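Local structure of pectate lyase (Bacillus subtilis, 5AMV) at residues A[55-60]-A[132-137]; A[125-130]-A[147-152]; A[290-295]-A[377-382]. The protein cleaves the polygalacturonate of pectin by calcium-dependent elimination, releasing oligosaccharides with unsaturated sugars at their non-reducing ends. One frame throughout, in Å; residues are numbered along the deposited sequence.

Contact 1: A[55-60]-A[132-137]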
loop_
_atom_site.group_PDB
_atom_site.type_symbol
_atom_site.label_atom_id
_atom_site.label_comp_id
_atom_site.label_asym_id
_atom_site.label_seq_id
_atom_site.Cartn_x
_atom_site.Cartn_y
_atom_site.Cartn_z
ATOM N N ILE A 55 8.225 -19.899 -7.884
ATOM C CA ILE A 55 6.863 -19.513 -8.151
ATOM C C ILE A 55 6.035 -20.089 -7.019
ATOM O O ILE A 55 6.190 -21.270 -6.663
ATOM C CB ILE A 55 6.386 -20.049 -9.513
ATOM C CG1 ILE A 55 7.199 -19.402 -10.626
ATOM C CG2 ILE A 55 4.868 -19.764 -9.743
ATOM C CD1 ILE A 55 7.125 -20.090 -11.951
ATOM N N ILE A 56 5.152 -19.264 -6.471
ATOM C CA ILE A 56 4.305 -19.667 -5.351
ATOM C C ILE A 56 2.881 -19.341 -5.701
ATOM O O ILE A 56 2.553 -18.166 -5.862
ATOM C CB ILE A 56 4.687 -18.908 -4.061
ATOM C CG1 ILE A 56 6.116 -19.253 -3.645
ATOM C CG2 ILE A 56 3.675 -19.212 -2.902
ATOM C CD1 ILE A 56 6.668 -18.362 -2.523
ATOM N N TYR A 57 2.043 -20.389 -5.816
ATOM C CA TYR A 57 0.613 -20.246 -6.042
ATOM C C TYR A 57 -0.107 -20.193 -4.699
ATOM O O TYR A 57 0.086 -21.085 -3.885
ATOM C CB TYR A 57 0.037 -21.457 -6.824
ATOM C CG TYR A 57 0.477 -21.420 -8.262
ATOM C CD1 TYR A 57 -0.136 -20.545 -9.165
ATOM C CD2 TYR A 57 1.541 -22.218 -8.710
ATOM C CE1 TYR A 57 0.289 -20.481 -10.523
ATOM C CE2 TYR A 57 1.944 -22.172 -10.036
ATOM C CZ TYR A 57 1.327 -21.300 -10.927
ATOM O OH TYR A 57 1.792 -21.280 -12.227
ATOM N N ILE A 58 -0.948 -19.184 -4.491
ATOM C CA ILE A 58 -1.782 -19.131 -3.288
ATOM C C ILE A 58 -3.112 -19.796 -3.588
ATOM O O ILE A 58 -3.869 -19.356 -4.486
ATOM C CB ILE A 58 -1.962 -17.672 -2.751
ATOM C CG1 ILE A 58 -0.542 -17.158 -2.433
ATOM C CG2 ILE A 58 -2.994 -17.635 -1.563
ATOM C CD1 ILE A 58 -0.385 -16.189 -1.296
ATOM N N LYS A 59 -3.390 -20.859 -2.832
ATOM C CA LYS A 59 -4.629 -21.590 -2.982
ATOM C C LYS A 59 -5.598 -21.293 -1.823
ATOM O O LYS A 59 -5.328 -21.679 -0.657
ATOM C CB LYS A 59 -4.283 -23.094 -3.070
ATOM C CG LYS A 59 -5.471 -23.991 -3.137
ATOM C CD LYS A 59 -5.048 -25.453 -3.264
ATOM C CE LYS A 59 -6.287 -26.292 -3.530
ATOM N NZ LYS A 59 -5.913 -27.750 -3.473
ATOM N N GLY A 60 -6.692 -20.594 -2.149
ATOM C CA GLY A 60 -7.744 -20.298 -1.167
ATOM C C GLY A 60 -7.308 -19.160 -0.265
ATOM O O GLY A 60 -6.522 -18.301 -0.661
ATOM N N VAL A 132 1.376 -15.676 -6.999
ATOM C CA VAL A 132 0.160 -15.415 -7.753
ATOM C C VAL A 132 -1.011 -16.198 -7.157
ATOM O O VAL A 132 -0.837 -17.318 -6.680
ATOM C CB VAL A 132 0.273 -15.705 -9.281
ATOM C CG1 VAL A 132 1.386 -14.823 -9.939
ATOM C CG2 VAL A 132 0.580 -17.156 -9.527
ATOM N N GLY A 133 -2.183 -15.588 -7.162
ATOM C CA GLY A 133 -3.354 -16.312 -6.684
ATOM C C GLY A 133 -3.833 -17.352 -7.668
ATOM O O GLY A 133 -3.842 -17.124 -8.896
ATOM N N SER A 134 -4.258 -18.500 -7.149
ATOM C CA SER A 134 -4.886 -19.518 -7.982
ATOM C C SER A 134 -6.383 -19.217 -8.110
ATOM O O SER A 134 -7.080 -19.013 -7.106
ATOM C CB SER A 134 -4.665 -20.906 -7.364
ATOM O OG SER A 134 -3.322 -21.322 -7.496
ATOM N N GLY A 135 -6.888 -19.178 -9.337
ATOM C CA GLY A 135 -8.306 -18.945 -9.537
ATOM C C GLY A 135 -8.700 -17.542 -9.103
ATOM O O GLY A 135 -7.898 -16.616 -9.168
ATOM N N THR A 136 -9.938 -17.395 -8.630
ATOM C CA THR A 136 -10.491 -16.067 -8.414
ATOM C C THR A 136 -10.732 -15.753 -6.929
ATOM O O THR A 136 -11.296 -14.691 -6.610
ATOM C CB THR A 136 -11.811 -15.847 -9.175
ATOM O OG1 THR A 136 -12.809 -16.749 -8.682
ATOM C CG2 THR A 136 -11.618 -15.990 -10.691
ATOM N N ASN A 137 -10.289 -16.625 -6.029
ATOM C CA ASN A 137 -10.585 -16.395 -4.609
ATOM C C ASN A 137 -9.369 -16.570 -3.718
ATOM O O ASN A 137 -9.515 -16.850 -2.517
ATOM C CB ASN A 137 -11.713 -17.346 -4.149
ATOM C CG ASN A 137 -11.287 -18.828 -4.184
ATOM O OD1 ASN A 137 -10.283 -19.203 -4.813
ATOM N ND2 ASN A 137 -12.059 -19.683 -3.480
HETATM O O HOH W 1 -7.624 -19.696 -4.568
#

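Contact 2: A[125-130]-A[147-152]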
loop_
_atom_site.group_PDB
_atom_site.type_symbol
_atom_site.label_atom_id
_atom_site.label_comp_id
_atom_site.label_asym_id
_atom_site.label_seq_id
_atom_site.Cartn_x
_atom_site.Cartn_y
_atom_site.Cartn_z
ATOM N N ILE A 125 9.592 -11.258 1.416
ATOM C CA ILE A 125 9.585 -11.902 0.107
ATOM C C ILE A 125 11.005 -11.812 -0.482
ATOM O O ILE A 125 11.501 -10.695 -0.745
ATOM C CB ILE A 125 8.575 -11.247 -0.865
ATOM C CG1 ILE A 125 7.221 -10.961 -0.144
ATOM C CG2 ILE A 125 8.447 -12.123 -2.137
ATOM C CD1 ILE A 125 6.504 -12.208 0.526
ATOM N N PRO A 126 11.672 -12.963 -0.648
ATOM C CA PRO A 126 13.050 -12.908 -1.147
ATOM C C PRO A 126 13.094 -12.650 -2.639
ATOM O O PRO A 126 12.063 -12.638 -3.336
ATOM C CB PRO A 126 13.579 -14.323 -0.843
ATOM C CG PRO A 126 12.373 -15.214 -1.004
ATOM C CD PRO A 126 11.174 -14.360 -0.539
ATOM N N ALA A 127 14.309 -12.400 -3.135
ATOM C CA ALA A 127 14.513 -12.052 -4.535
ATOM C C ALA A 127 14.068 -13.146 -5.507
ATOM O O ALA A 127 14.127 -14.357 -5.183
ATOM C CB ALA A 127 16.011 -11.763 -4.760
ATOM N N ASN A 128 13.714 -12.727 -6.728
ATOM C CA ASN A 128 13.370 -13.639 -7.832
ATOM C C ASN A 128 12.202 -14.536 -7.468
ATOM O O ASN A 128 12.283 -15.775 -7.537
ATOM C CB ASN A 128 14.591 -14.490 -8.256
ATOM C CG ASN A 128 15.843 -13.646 -8.475
ATOM O OD1 ASN A 128 15.808 -12.620 -9.148
ATOM N ND2 ASN A 128 16.957 -14.067 -7.884
ATOM N N THR A 129 11.111 -13.891 -7.048
ATOM C CA THR A 129 9.938 -14.620 -6.561
ATOM C C THR A 129 8.724 -14.105 -7.286
ATOM O O THR A 129 8.567 -12.878 -7.426
ATOM C CB THR A 129 9.743 -14.382 -5.074
ATOM O OG1 THR A 129 10.892 -14.842 -4.346
ATOM C CG2 THR A 129 8.517 -15.113 -4.568
ATOM N N THR A 130 7.861 -15.032 -7.719
ATOM C CA THR A 130 6.541 -14.700 -8.225
ATOM C C THR A 130 5.507 -15.362 -7.325
ATOM O O THR A 130 5.594 -16.555 -7.058
ATOM C CB THR A 130 6.323 -15.187 -9.669
ATOM O OG1 THR A 130 7.211 -14.466 -10.548
ATOM C CG2 THR A 130 4.811 -15.024 -10.112
ATOM N N ILE A 147 8.848 -6.431 1.074
ATOM C CA ILE A 147 9.777 -6.696 -0.013
ATOM C C ILE A 147 10.979 -5.772 0.142
ATOM O O ILE A 147 10.861 -4.560 -0.078
ATOM C CB ILE A 147 9.125 -6.568 -1.450
ATOM C CG1 ILE A 147 7.832 -7.380 -1.540
ATOM C CG2 ILE A 147 10.153 -6.996 -2.502
ATOM C CD1 ILE A 147 6.894 -6.940 -2.735
ATOM N N LYS A 148 12.124 -6.338 0.535
ATOM C CA LYS A 148 13.383 -5.581 0.632
ATOM C C LYS A 148 14.318 -5.968 -0.498
ATOM O O LYS A 148 15.374 -5.359 -0.676
ATOM C CB LYS A 148 14.106 -5.888 1.973
ATOM C CG LYS A 148 13.205 -5.728 3.181
ATOM C CD LYS A 148 13.967 -5.860 4.545
ATOM C CE LYS A 148 14.467 -7.282 4.773
ATOM N NZ LYS A 148 15.316 -7.385 6.026
ATOM N N SER A 149 13.903 -6.961 -1.266
ATOM C CA SER A 149 14.744 -7.614 -2.257
ATOM C C SER A 149 14.464 -7.086 -3.670
ATOM O O SER A 149 13.608 -6.202 -3.887
ATOM C CB SER A 149 14.425 -9.105 -2.199
ATOM O OG SER A 149 13.040 -9.297 -2.481
ATOM N N ASP A 150 15.177 -7.646 -4.644
ATOM C CA ASP A 150 14.978 -7.316 -6.048
ATOM C C ASP A 150 14.215 -8.388 -6.786
ATOM O O ASP A 150 14.424 -9.580 -6.564
ATOM C CB ASP A 150 16.341 -7.117 -6.739
ATOM C CG ASP A 150 16.222 -6.609 -8.192
ATOM O OD1 ASP A 150 16.075 -5.376 -8.354
ATOM O OD2 ASP A 150 16.317 -7.391 -9.175
ATOM N N ASN A 151 13.357 -7.949 -7.702
ATOM C CA ASN A 151 12.800 -8.798 -8.755
ATOM C C ASN A 151 11.674 -9.683 -8.225
ATOM O O ASN A 151 11.810 -10.899 -8.049
ATOM C CB ASN A 151 13.884 -9.643 -9.449
ATOM C CG ASN A 151 13.376 -10.281 -10.722
ATOM O OD1 ASN A 151 12.508 -9.719 -11.400
ATOM N ND2 ASN A 151 13.926 -11.442 -11.074
ATOM N N VAL A 152 10.536 -9.040 -7.982
ATOM C CA VAL A 152 9.425 -9.708 -7.319
ATOM C C VAL A 152 8.124 -9.362 -8.000
ATOM O O VAL A 152 7.861 -8.179 -8.295
ATOM C CB VAL A 152 9.358 -9.347 -5.779
ATOM C CG1 VAL A 152 8.074 -9.905 -5.140
ATOM C CG2 VAL A 152 10.606 -9.877 -5.012
HETATM O O HOH W 2 12.392 -9.052 1.312
HETATM O O HOH W 3 17.597 -9.927 -8.826
#

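Contact 3: A[290-295]-A[377-382]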
loop_
_atom_site.group_PDB
_atom_site.type_symbol
_atom_site.label_atom_id
_atom_site.label_comp_id
_atom_site.label_asym_id
_atom_site.label_seq_id
_atom_site.Cartn_x
_atom_site.Cartn_y
_atom_site.Cartn_z
ATOM N N VAL A 290 1.614 8.476 -12.892
ATOM C CA VAL A 290 0.269 8.116 -12.462
ATOM C C VAL A 290 -0.663 8.264 -13.664
ATOM O O VAL A 290 -0.961 9.383 -14.089
ATOM C CB VAL A 290 -0.130 9.045 -11.304
ATOM C CG1 VAL A 290 -1.633 8.826 -10.859
ATOM C CG2 VAL A 290 0.882 8.900 -10.134
ATOM N N TYR A 291 -1.072 7.175 -14.280
ATOM C CA TYR A 291 -1.957 7.340 -15.451
ATOM C C TYR A 291 -3.089 6.339 -15.537
ATOM O O TYR A 291 -2.956 5.171 -15.132
ATOM C CB TYR A 291 -1.154 7.376 -16.784
ATOM C CG TYR A 291 -0.600 6.048 -17.294
ATOM C CD1 TYR A 291 -1.352 5.242 -18.158
ATOM C CD2 TYR A 291 0.683 5.630 -16.952
ATOM C CE1 TYR A 291 -0.875 4.029 -18.651
ATOM C CE2 TYR A 291 1.197 4.387 -17.479
ATOM C CZ TYR A 291 0.413 3.632 -18.316
ATOM O OH TYR A 291 0.914 2.442 -18.834
ATOM N N ASN A 292 -4.206 6.778 -16.129
ATOM C CA ASN A 292 -5.340 5.876 -16.341
ATOM C C ASN A 292 -5.863 5.198 -15.062
ATOM O O ASN A 292 -6.300 4.043 -15.121
ATOM C CB ASN A 292 -5.030 4.771 -17.396
ATOM C CG ASN A 292 -4.890 5.290 -18.820
ATOM O OD1 ASN A 292 -4.394 4.560 -19.684
ATOM N ND2 ASN A 292 -5.344 6.537 -19.083
ATOM N N ASN A 293 -5.826 5.902 -13.928
ATOM C CA ASN A 293 -6.406 5.372 -12.695
ATOM C C ASN A 293 -7.795 5.956 -12.530
ATOM O O ASN A 293 -8.095 7.039 -13.058
ATOM C CB ASN A 293 -5.495 5.691 -11.498
ATOM C CG ASN A 293 -4.113 5.105 -11.647
ATOM O OD1 ASN A 293 -3.903 3.887 -11.550
ATOM N ND2 ASN A 293 -3.143 5.958 -11.973
ATOM N N TYR A 294 -8.646 5.249 -11.780
ATOM C CA TYR A 294 -10.031 5.639 -11.601
ATOM C C TYR A 294 -10.257 5.749 -10.088
ATOM O O TYR A 294 -9.962 4.793 -9.361
ATOM C CB TYR A 294 -10.991 4.620 -12.192
ATOM C CG TYR A 294 -12.417 5.045 -11.985
ATOM C CD1 TYR A 294 -12.896 6.250 -12.533
ATOM C CD2 TYR A 294 -13.289 4.245 -11.244
ATOM C CE1 TYR A 294 -14.176 6.651 -12.354
ATOM C CE2 TYR A 294 -14.632 4.648 -11.043
ATOM C CZ TYR A 294 -15.059 5.857 -11.601
ATOM O OH TYR A 294 -16.355 6.239 -11.395
ATOM N N TYR A 295 -10.720 6.912 -9.642
ATOM C CA TYR A 295 -10.934 7.176 -8.211
ATOM C C TYR A 295 -12.405 7.485 -8.044
ATOM O O TYR A 295 -12.985 8.311 -8.798
ATOM C CB TYR A 295 -10.093 8.404 -7.728
ATOM C CG TYR A 295 -8.621 8.348 -8.107
ATOM C CD1 TYR A 295 -8.223 8.620 -9.411
ATOM C CD2 TYR A 295 -7.647 7.994 -7.158
ATOM C CE1 TYR A 295 -6.869 8.563 -9.787
ATOM C CE2 TYR A 295 -6.281 7.914 -7.541
ATOM C CZ TYR A 295 -5.930 8.212 -8.846
ATOM O OH TYR A 295 -4.617 8.156 -9.284
ATOM N N GLY A 377 3.304 1.786 -21.254
ATOM C CA GLY A 377 2.475 1.195 -22.291
ATOM C C GLY A 377 1.508 2.233 -22.836
ATOM O O GLY A 377 1.645 3.450 -22.567
ATOM N N SER A 378 0.516 1.758 -23.571
ATOM C CA SER A 378 -0.473 2.645 -24.188
ATOM C C SER A 378 -1.310 3.391 -23.155
ATOM O O SER A 378 -1.813 2.800 -22.201
ATOM C CB SER A 378 -1.379 1.839 -25.111
ATOM O OG SER A 378 -0.655 1.450 -26.256
ATOM N N ILE A 379 -1.462 4.698 -23.361
ATOM C CA ILE A 379 -2.274 5.532 -22.479
ATOM C C ILE A 379 -3.680 5.689 -23.063
ATOM O O ILE A 379 -3.850 6.281 -24.140
ATOM C CB ILE A 379 -1.573 6.887 -22.207
ATOM C CG1 ILE A 379 -0.181 6.638 -21.615
ATOM C CG2 ILE A 379 -2.438 7.784 -21.290
ATOM C CD1 ILE A 379 0.617 7.894 -21.393
ATOM N N ASP A 380 -4.682 5.144 -22.375
ATOM C CA ASP A 380 -6.083 5.242 -22.787
ATOM C C ASP A 380 -6.497 6.696 -22.745
ATOM O O ASP A 380 -6.051 7.481 -21.904
ATOM C CB ASP A 380 -7.022 4.483 -21.836
ATOM C CG ASP A 380 -6.713 2.995 -21.747
ATOM O OD1 ASP A 380 -6.059 2.435 -22.667
ATOM O OD2 ASP A 380 -7.133 2.381 -20.734
ATOM N N ALA A 381 -7.395 7.041 -23.648
ATOM C CA ALA A 381 -8.146 8.301 -23.549
ATOM C C ALA A 381 -8.891 8.352 -22.209
ATOM O O ALA A 381 -9.476 7.349 -21.753
ATOM C CB ALA A 381 -9.155 8.390 -24.722
ATOM N N SER A 382 -8.917 9.527 -21.593
ATOM C CA SER A 382 -9.642 9.678 -20.323
ATOM C C SER A 382 -11.081 9.187 -20.338
ATOM O O SER A 382 -11.561 8.599 -19.365
ATOM C CB SER A 382 -9.605 11.118 -19.881
ATOM O OG SER A 382 -8.281 11.606 -19.868
HETATM O O HOH W 4 3.245 1.241 -18.197
HETATM O O HOH W 5 -0.829 1.151 -20.347
#

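Contact 1: A[55-60]-A[132-137]
I56 and I58 straddle V132 in a parallel pairing of two strands, in which Y57 lies level with V132 and I58 with G133. V132 N donates to I56 O at 3.0 Å, and V132 O in turn receives I58 N at 2.9 Å, with an N-H...O angle of 166°. S134 N reaches I58 O at 2.8 Å and completes the I58-G133 bridge. Between these rungs Y57 CA leans on V132 O (3.3 Å), a CA-H...O contact. The side chains of Y57 and V132 lie side by side on one face of the sheet and point the same way, while that of I58 goes to the other face. With CG beside the backbone N (chi1 -72°), the Y57 ring sets CD1 and CE1 against V132 CG2, and CD1 comes to 3.5 Å. An alanine here would probably leave V132 CG2 without its aromatic neighbour and open a gap on the side of strand 32-35, whose V32 and T34 the Y57 side chain also touches. Past K59 and S134 the chains part and a water takes over, accepting from G60 N at 2.7 Å and donating to S134 O and to N137 OD1, thereby tying G60 to both ends of the curl 134-137. N156 ND2 bonds G133 O and G135 O at the start of this turn. Parallel, in-register pairing of strands 54-58 and 129-133 is characteristic of successive coils in the right-handed parallel beta-helix of polysaccharide lyase family 1.

Contact 2: A[125-130]-A[147-152]
I125 O is gripped by two donors: S149 OG at 2.7 Å and a water at 2.8 Å that also accepts from K148 N. S149 OG stands between its backbone N and carbonyl carbon (chi1 59°) and meets the carbonyl somewhat tilted from its plane. Further along, N128 and N151 cross at about a right angle, their amide planes 71° apart. N151 ND2 gives a nearly straight bond to N128 OD1 (2.9 Å, 172°), arriving in the carbonyl plane on a lone pair, with OD1 close to the amide plane of N151. Their remaining amide atoms are tied outside: N128 ND2 to T51 O, and N151 OD1 to T22 N and G23 N, so both amides are fixed against flipping. A second water joins N128 OD1 to D150 OD2, while D150 OD1 is bonded to T192 and H193. Both asparagines have positive phi, N151 at the corner of its chain, and the backbones stay paired: N128 N donates to D150 O, and T129 N to N151 O at 3.2 Å. T129 OG1 sits above the carbonyl plane of P126 O, bonded at 2.7 Å, and is also bonded to K54 NZ. Apolar contacts between the two segments complete the pair: I125 CG2 touches V152 CG1 (3.8 Å) and I125 CG1 touches I147 CG1 (3.9 Å). The pair stacks one coil on the next at a corner of the later one, with I125 and P126 resting on L45 of helix 38-45, I147 against I186 of strand 186-189, and T129 leading into strand 129-133 beside V152 of strand 152-155.

Contact 3: A[290-295]-A[377-382]
Y291 closes a strand of the parallel beta-helix and N292 begins the turn after it; they meet I379 and D380 of the C-terminal segment that runs along the outside of the coils. The turn also carries N293, whose OD1 bonds N271 N and whose backbone N donates to N323 OD1, consistent with the asparagine ladder known from pectate lyases. N292, with positive phi, points its side chain toward 377-382. Its amide grips the backbone of one residue at both ends: D380 N donates to N292 OD1 at 2.8 Å, in the carbonyl plane on a lone pair, and N292 ND2 donates to D380 O at 3.1 Å, somewhat tilted. The amide thus pairs with the N-H and C=O of one residue, and the two bonds fix its rotation. N322 joins the network, its O taking N292 ND2 and its ND2 giving to D380 O. The D380 carboxylate turns to H270 NE2 and N388 ND2 through OD2. Alongside, I379 CG1 lies over one face of the Y291 ring toward its rim, a CH-pi contact at 4.2 Å from the centroid. In the ring plane, at the hydroxyl edge, two waters bond Y291 OH, at 2.7 and 2.6 Å; the first accepts from G377 N, and the second donates to S378 O at 2.7 Å.

In the fold
Contacts 1 and 2 are neighbours that share strand 129-133, and they touch directly where I56 N probably bonds T130 O. Contact 2 is buried and mixes asparagine and serine bonds with an apolar layer at a corner of the coil; its I147 side chain lies about 10 Å from that of the calcium ligand D184. Contact 1 is only partly buried and rests chiefly on backbone rungs, ending in a water-bridged curl. Contact 3, also partly buried, stands apart, its nearest atoms about 16 Å from contact 2 and about 19 Å from contact 1. There a side-chain amide, not strand pairing, holds an irregular C-terminal segment against later coils of the same beta-helix.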